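Local coordinates for protein HTH-type transcriptional repressor MdtR (Bacillus subtilis, PDB 1S3J) that represses the multidrug resistance operon mdtRP by binding directly, as a homodimer of the MarR family, to its promoter region, at residues A[40-45]-A[59-64]. Sequence-based numbering, arbitrary orientation.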
# COMPACT_ATOMS: atom_id res chain seq x y z
N LEU A 40 -11.78 -1.04 -8.24
CA LEU A 40 -11.28 -2.41 -8.43
C LEU A 40 -11.75 -3.26 -7.26
O LEU A 40 -12.18 -4.40 -7.45
CB LEU A 40 -9.75 -2.47 -8.57
CG LEU A 40 -9.18 -3.91 -8.71
CD1 LEU A 40 -9.62 -4.52 -10.04
CD2 LEU A 40 -7.66 -4.00 -8.52
N PHE A 41 -11.71 -2.69 -6.06
CA PHE A 41 -12.18 -3.39 -4.89
C PHE A 41 -13.67 -3.77 -5.00
O PHE A 41 -14.08 -4.84 -4.55
CB PHE A 41 -11.92 -2.59 -3.61
CG PHE A 41 -12.31 -3.33 -2.34
CD1 PHE A 41 -11.35 -3.98 -1.57
CD2 PHE A 41 -13.64 -3.38 -1.92
CE1 PHE A 41 -11.71 -4.69 -0.40
CE2 PHE A 41 -14.01 -4.06 -0.78
CZ PHE A 41 -13.05 -4.72 -0.01
N VAL A 42 -14.47 -2.88 -5.58
CA VAL A 42 -15.90 -3.13 -5.73
C VAL A 42 -16.12 -4.24 -6.74
O VAL A 42 -16.91 -5.15 -6.51
CB VAL A 42 -16.66 -1.87 -6.16
CG1 VAL A 42 -18.12 -2.20 -6.39
CG2 VAL A 42 -16.53 -0.75 -5.10
N LEU A 43 -15.42 -4.15 -7.86
CA LEU A 43 -15.52 -5.14 -8.91
C LEU A 43 -15.17 -6.53 -8.41
O LEU A 43 -15.87 -7.47 -8.74
CB LEU A 43 -14.66 -4.76 -10.11
CG LEU A 43 -15.11 -3.54 -10.92
CD1 LEU A 43 -14.23 -3.35 -12.18
CD2 LEU A 43 -16.61 -3.61 -11.30
N ALA A 44 -14.14 -6.64 -7.58
CA ALA A 44 -13.67 -7.92 -7.03
C ALA A 44 -14.64 -8.51 -6.01
O ALA A 44 -14.93 -9.70 -6.04
CB ALA A 44 -12.27 -7.76 -6.40
N SER A 45 -15.14 -7.67 -5.10
CA SER A 45 -16.23 -8.05 -4.20
C SER A 45 -17.49 -8.55 -4.94
O SER A 45 -18.19 -9.40 -4.42
CB SER A 45 -16.63 -6.89 -3.30
OG SER A 45 -15.49 -6.42 -2.59
N GLU A 59 -19.51 -1.28 4.42
CA GLU A 59 -19.02 -1.94 5.64
C GLU A 59 -17.63 -2.54 5.44
O GLU A 59 -16.73 -2.27 6.24
CB GLU A 59 -20.01 -3.04 6.02
CG GLU A 59 -20.04 -3.47 7.48
CD GLU A 59 -21.22 -4.38 7.79
OE1 GLU A 59 -22.02 -4.68 6.87
OE2 GLU A 59 -21.37 -4.79 8.97
N ARG A 60 -17.46 -3.34 4.39
CA ARG A 60 -16.18 -3.99 4.11
C ARG A 60 -15.07 -2.96 3.82
O ARG A 60 -13.90 -3.21 4.12
CB ARG A 60 -16.28 -4.94 2.91
CG ARG A 60 -17.12 -6.19 3.15
CD ARG A 60 -17.97 -6.59 1.95
NE ARG A 60 -18.88 -7.68 2.28
CZ ARG A 60 -18.63 -8.98 2.09
NH1 ARG A 60 -17.47 -9.38 1.57
NH2 ARG A 60 -19.55 -9.88 2.42
N MSE A 61 -15.45 -1.82 3.25
CA MSE A 61 -14.49 -0.78 2.90
C MSE A 61 -14.30 0.24 4.02
O MSE A 61 -13.43 1.10 3.93
CB MSE A 61 -14.93 -0.07 1.63
CG MSE A 61 -14.97 -1.00 0.45
SE MSE A 61 -15.35 -0.10 -1.20
CE MSE A 61 -13.57 0.76 -1.50
N GLU A 62 -15.13 0.15 5.06
CA GLU A 62 -15.17 1.10 6.18
C GLU A 62 -15.24 2.54 5.67
O GLU A 62 -14.42 3.40 6.02
CB GLU A 62 -14.00 0.85 7.16
CG GLU A 62 -14.02 -0.57 7.73
CD GLU A 62 -13.01 -0.83 8.82
OE1 GLU A 62 -11.85 -1.20 8.50
OE2 GLU A 62 -13.38 -0.69 10.01
N VAL A 63 -16.25 2.78 4.84
CA VAL A 63 -16.59 4.10 4.34
C VAL A 63 -18.10 4.29 4.40
O VAL A 63 -18.84 3.35 4.64
CB VAL A 63 -16.10 4.30 2.89
CG1 VAL A 63 -14.58 4.14 2.81
CG2 VAL A 63 -16.82 3.33 1.93
N LYS A 64 -18.56 5.52 4.17
CA LYS A 64 -19.98 5.84 4.26
C LYS A 64 -20.71 5.25 3.06
O LYS A 64 -20.15 5.16 1.97
CB LYS A 64 -20.21 7.36 4.29
CG LYS A 64 -19.50 8.10 5.44
CD LYS A 64 -20.23 7.95 6.77
CE LYS A 64 -19.75 8.98 7.79
NZ LYS A 64 -20.61 8.97 8.99
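The ring of Phe41 is approached obliquely by CG of selenomethionine Met61, while the CB of Arg60 lies at the ring edge, near its plane, 4.4 Å from Phe41 CZ. This Met-aromatic contact belongs to the winged helix-turn-helix domain of a MarR-type repressor: it joins helix 37-49 to the end of helix 54-61, the first helix of the predicted helix-turn-helix motif. Phe41 CE2 stands 3.4 Å from Met61 CG, and the neighbouring ring carbon CD2 is 3.8 Å from Met61 SE, so CG and SE both pack against the CD2-CE2 side of the ring. The selenium is 4.8 Å from the ring centroid and 53° off the ring normal. Chi1 of -176° sets the Phe41 ring beside its own carbonyl carbon, and from there CD2 and CE2 meet Met61; the two side chains run antiparallel, overlapping along their flanks. The Met61 chain runs straight through chi2 and bends at its last torsion, which leaves CE 4.2 Å from Phe41 CD2. Val42, buried one residue on, lies roughly perpendicular to the Met61 chain and brings CG2 to 4.1 Å from SE. Met71 on helix 65-77 touches both Val42 and Met61, tying the second helix of the motif to this apolar junction. Gln20 of the second subunit also packs on Phe41, so the contact borders the dimer interface. Just beyond Met61, Glu62 takes positive phi in a Schellman motif that ends the helix. Within helix 37-49, Phe41 O accepts two bonds from Ser45 on opposite faces of the carbonyl plane, one from the backbone N and one from OG, the hydroxyl at 2.9 Å and tilted 26° from that plane.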